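Local coordinates for G/U mismatch-specific DNA glycosylase (Deinococcus radiodurans, PDB 2C2Q), which is a mismatch-specific DNA glycosylase of the uracil-DNA glycosylase superfamily, at residues Y45-W54 with G81-H89. The protein carries 1 engineered substitution. Residues are numbered along the deposited sequence; the frame is centred on the assembly and turned at random.
Sequences YYANPENKFW and GLTDVAKRH
Leu82 and Tyr45 make the apolar centre of this contact, where aromatic residues from a loop and helix start cover a sheet strand. The methyl CD1 of Leu82 lies over one face of the Tyr45 ring, a CH-pi contact with CD1 3.9 Å from the ring centroid and 19° off the normal. It sits toward the rim, nearest Tyr45 CG and CD2, while Leu82 CB comes over the same face nearer the phenol end, at CE1 and CZ. The other methyl, CD2, is turned to Phe53, with Phe53 CZ 4.1 Å from Leu82 CD2, and more loosely meets the edge of Tyr46. The rings also brace one another: Tyr46 and Phe53 pack closely, and Trp54 NE1 donates to Tyr45 O (2.9 Å) with the oxygen almost in the indole plane, tying the tyrosine backbone to the helix start.

Polar groups gather at the phenol ends. Tyr45, its CG anti to the carbonyl carbon (chi1 -77°), carries its ring along Leu82 until OH comes 2.8 Å from Lys87 NZ; OH is hydrogen-bonded to Pro19 O, and NZ to Val18 O with a salt bridge to Asp20. A water links Tyr46 OH (2.6 Å) and Thr83 O (3.0 Å); Tyr46 OH also bonds Thr121. Asp84 OD2 comes obliquely alongside the ring, 3.7 Å from Tyr45 CE1, with the carboxylate plane 45° from the ring's; an acetate ion, probably from the crystallisation liquor, is modelled close by.

Asn51 OD1 accepts from Phe53 N (2.9 Å), capping the turn into helix 53-59. Within the helix-flanked mixed sheet of the uracil-DNA glycosylase superfamily fold, this helix start and its loop join edge strand 80-84, whose parallel neighbour 28-32 supplies Leu30 to both Phe53 and Leu82, while Thr83 points away toward helix 103-113.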
loop_
_atom_site.group_PDB
_atom_site.type_symbol
_atom_site.label_atom_id
_atom_site.label_comp_id
_atom_site.label_asym_id
_atom_site.label_seq_id
_atom_site.Cartn_x
_atom_site.Cartn_y
_atom_site.Cartn_z
ATOM N N TYR A 45 -6.997 -7.196 4.457
ATOM C CA TYR A 45 -6.141 -6.018 4.665
ATOM C C TYR A 45 -6.927 -5.012 5.454
ATOM O O TYR A 45 -8.132 -4.909 5.206
ATOM C CB TYR A 45 -5.726 -5.404 3.328
ATOM C CG TYR A 45 -4.612 -6.164 2.601
ATOM C CD1 TYR A 45 -3.279 -5.699 2.607
ATOM C CD2 TYR A 45 -4.911 -7.360 1.924
ATOM C CE1 TYR A 45 -2.250 -6.429 1.890
ATOM C CE2 TYR A 45 -3.916 -8.073 1.249
ATOM C CZ TYR A 45 -2.594 -7.592 1.240
ATOM O OH TYR A 45 -1.608 -8.280 0.535
ATOM N N TYR A 46 -6.209 -4.252 6.289
ATOM C CA TYR A 46 -6.744 -3.115 7.088
ATOM C C TYR A 46 -8.099 -3.498 7.669
ATOM O O TYR A 46 -9.116 -2.759 7.484
ATOM C CB TYR A 46 -6.835 -1.871 6.181
ATOM C CG TYR A 46 -5.519 -1.544 5.540
ATOM C CD1 TYR A 46 -4.477 -0.901 6.267
ATOM C CD2 TYR A 46 -5.285 -1.887 4.214
ATOM C CE1 TYR A 46 -3.252 -0.640 5.668
ATOM C CE2 TYR A 46 -4.065 -1.626 3.583
ATOM C CZ TYR A 46 -3.025 -1.010 4.309
ATOM O OH TYR A 46 -1.807 -0.740 3.752
ATOM N N ALA A 47 -8.119 -4.670 8.342
ATOM C CA ALA A 47 -9.347 -5.258 8.841
ATOM C C ALA A 47 -9.775 -4.764 10.239
ATOM O O ALA A 47 -10.895 -5.072 10.675
ATOM C CB ALA A 47 -9.283 -6.829 8.805
ATOM N N ASN A 48 -8.885 -4.078 10.952
ATOM C CA ASN A 48 -9.234 -3.478 12.250
ATOM C C ASN A 48 -10.326 -2.468 11.943
ATOM O O ASN A 48 -10.177 -1.592 11.095
ATOM C CB ASN A 48 -8.029 -2.809 12.882
ATOM C CG ASN A 48 -8.369 -2.101 14.190
ATOM O OD1 ASN A 48 -9.458 -1.539 14.329
ATOM N ND2 ASN A 48 -7.455 -2.130 15.132
ATOM N N PRO A 49 -11.472 -2.643 12.582
ATOM C CA PRO A 49 -12.637 -1.857 12.210
ATOM C C PRO A 49 -12.442 -0.348 12.444
ATOM O O PRO A 49 -13.173 0.423 11.860
ATOM C CB PRO A 49 -13.737 -2.380 13.137
ATOM C CG PRO A 49 -13.248 -3.694 13.620
ATOM C CD PRO A 49 -11.733 -3.611 13.673
ATOM N N GLU A 50 -11.482 0.060 13.278
ATOM C CA GLU A 50 -11.179 1.499 13.514
ATOM C C GLU A 50 -10.084 2.041 12.565
ATOM O O GLU A 50 -9.707 3.228 12.630
ATOM C CB GLU A 50 -10.760 1.721 14.957
ATOM C CG GLU A 50 -11.870 1.356 15.933
ATOM C CD GLU A 50 -11.510 1.703 17.358
ATOM O OE1 GLU A 50 -10.533 1.120 17.886
ATOM O OE2 GLU A 50 -12.203 2.569 17.952
ATOM N N ASN A 51 -9.491 1.152 11.755
ATOM C CA ASN A 51 -8.525 1.583 10.769
ATOM C C ASN A 51 -9.300 2.306 9.668
ATOM O O ASN A 51 -10.298 1.769 9.188
ATOM C CB ASN A 51 -7.743 0.367 10.168
ATOM C CG ASN A 51 -6.579 0.842 9.326
ATOM O OD1 ASN A 51 -6.792 1.520 8.313
ATOM N ND2 ASN A 51 -5.341 0.554 9.755
ATOM N N LYS A 52 -8.852 3.507 9.261
ATOM C CA LYS A 52 -9.626 4.375 8.330
ATOM C C LYS A 52 -9.397 4.033 6.841
ATOM O O LYS A 52 -9.937 4.693 5.966
ATOM C CB LYS A 52 -9.231 5.876 8.492
ATOM C CG LYS A 52 -9.343 6.406 9.896
ATOM C CD LYS A 52 -9.115 7.960 9.901
ATOM C CE LYS A 52 -7.840 8.236 10.650
ATOM N NZ LYS A 52 -7.980 7.918 12.079
ATOM N N PHE A 53 -8.575 2.993 6.528
ATOM C CA PHE A 53 -8.193 2.777 5.146
ATOM C C PHE A 53 -9.397 2.621 4.178
ATOM O O PHE A 53 -9.423 3.321 3.139
ATOM C CB PHE A 53 -7.364 1.484 5.088
ATOM C CG PHE A 53 -6.859 1.148 3.704
ATOM C CD1 PHE A 53 -5.691 1.699 3.191
ATOM C CD2 PHE A 53 -7.528 0.158 2.940
ATOM C CE1 PHE A 53 -5.222 1.318 1.909
ATOM C CE2 PHE A 53 -7.056 -0.192 1.675
ATOM C CZ PHE A 53 -5.940 0.378 1.166
ATOM N N TRP A 54 -10.309 1.683 4.436
ATOM C CA TRP A 54 -11.438 1.380 3.511
ATOM C C TRP A 54 -12.382 2.598 3.322
ATOM O O TRP A 54 -12.685 2.964 2.183
ATOM C CB TRP A 54 -12.185 0.135 3.893
ATOM C CG TRP A 54 -11.289 -1.068 3.795
ATOM C CD1 TRP A 54 -10.821 -1.795 4.825
ATOM C CD2 TRP A 54 -10.694 -1.630 2.583
ATOM N NE1 TRP A 54 -10.000 -2.816 4.364
ATOM C CE2 TRP A 54 -9.860 -2.716 3.005
ATOM C CE3 TRP A 54 -10.750 -1.310 1.210
ATOM C CZ2 TRP A 54 -9.180 -3.541 2.099
ATOM C CZ3 TRP A 54 -10.035 -2.114 0.297
ATOM C CH2 TRP A 54 -9.256 -3.216 0.758
ATOM N N GLY A 81 -3.987 -2.399 -6.469
ATOM C CA GLY A 81 -3.447 -3.635 -5.851
ATOM C C GLY A 81 -2.918 -3.387 -4.447
ATOM O O GLY A 81 -2.941 -2.238 -3.931
ATOM N N LEU A 82 -2.369 -4.440 -3.844
ATOM C CA LEU A 82 -2.017 -4.413 -2.441
ATOM C C LEU A 82 -0.842 -5.337 -2.187
ATOM O O LEU A 82 -0.771 -6.470 -2.759
ATOM C CB LEU A 82 -3.157 -4.922 -1.531
ATOM C CG LEU A 82 -4.438 -4.065 -1.480
ATOM C CD1 LEU A 82 -5.491 -4.847 -0.773
ATOM C CD2 LEU A 82 -4.028 -2.731 -0.706
ATOM N N THR A 83 0.036 -4.879 -1.336
ATOM C CA THR A 83 1.034 -5.764 -0.678
ATOM C C THR A 83 1.543 -5.074 0.615
ATOM O O THR A 83 1.042 -4.017 0.965
ATOM C CB THR A 83 2.195 -6.135 -1.648
ATOM O OG1 THR A 83 3.100 -7.058 -1.008
ATOM C CG2 THR A 83 3.043 -4.892 -2.045
ATOM N N ASP A 84 2.558 -5.635 1.262
ATOM C CA ASP A 84 3.154 -5.062 2.463
ATOM C C ASP A 84 4.651 -5.302 2.449
ATOM O O ASP A 84 5.115 -6.255 1.828
ATOM C CB ASP A 84 2.599 -5.746 3.707
ATOM C CG ASP A 84 1.148 -5.349 4.022
ATOM O OD1 ASP A 84 0.764 -4.147 3.876
ATOM O OD2 ASP A 84 0.335 -6.178 4.505
ATOM N N VAL A 85 5.379 -4.516 3.214
ATOM C CA VAL A 85 6.837 -4.727 3.290
ATOM C C VAL A 85 7.147 -6.035 4.005
ATOM O O VAL A 85 8.106 -6.745 3.660
ATOM C CB VAL A 85 7.518 -3.517 3.972
ATOM C CG1 VAL A 85 9.056 -3.666 3.972
ATOM C CG2 VAL A 85 7.090 -2.177 3.285
ATOM N N ALA A 86 6.360 -6.361 5.027
ATOM C CA ALA A 86 6.469 -7.626 5.757
ATOM C C ALA A 86 5.233 -8.525 5.470
ATOM O O ALA A 86 4.084 -8.141 5.771
ATOM C CB ALA A 86 6.601 -7.365 7.218
ATOM N N LYS A 87 5.467 -9.705 4.894
ATOM C CA LYS A 87 4.365 -10.553 4.456
ATOM C C LYS A 87 4.160 -11.840 5.306
ATOM O O LYS A 87 3.153 -12.494 5.191
ATOM C CB LYS A 87 4.602 -10.960 3.017
ATOM C CG LYS A 87 4.377 -9.835 2.008
ATOM C CD LYS A 87 2.906 -9.284 1.994
ATOM C CE LYS A 87 1.894 -10.389 1.740
ATOM N NZ LYS A 87 0.520 -9.873 1.352
ATOM N N ARG A 88 5.203 -12.219 6.047
ATOM C CA ARG A 88 5.205 -13.475 6.810
ATOM C C ARG A 88 5.018 -13.293 8.311
ATOM O O ARG A 88 5.090 -14.297 9.060
ATOM C CB ARG A 88 6.567 -14.182 6.582
ATOM C CG ARG A 88 6.806 -14.548 5.087
ATOM C CD ARG A 88 8.092 -15.386 4.853
ATOM N NE ARG A 88 8.265 -15.780 3.449
ATOM C CZ ARG A 88 8.678 -14.943 2.481
ATOM N NH1 ARG A 88 8.934 -13.662 2.744
ATOM N NH2 ARG A 88 8.842 -15.397 1.236
ATOM N N HIS A 89 4.820 -12.043 8.764
ATOM C CA HIS A 89 4.648 -11.753 10.171
ATOM C C HIS A 89 3.530 -10.714 10.288
ATOM O O HIS A 89 3.302 -9.935 9.371
ATOM C CB HIS A 89 5.932 -11.132 10.765
ATOM C CG HIS A 89 7.154 -12.016 10.666
ATOM N ND1 HIS A 89 7.905 -12.132 9.512
ATOM C CD2 HIS A 89 7.746 -12.824 11.586
ATOM C CE1 HIS A 89 8.916 -12.969 9.728
ATOM N NE2 HIS A 89 8.834 -13.411 10.977
HETATM O O HOH W 1 -1.358 -2.602 1.942
#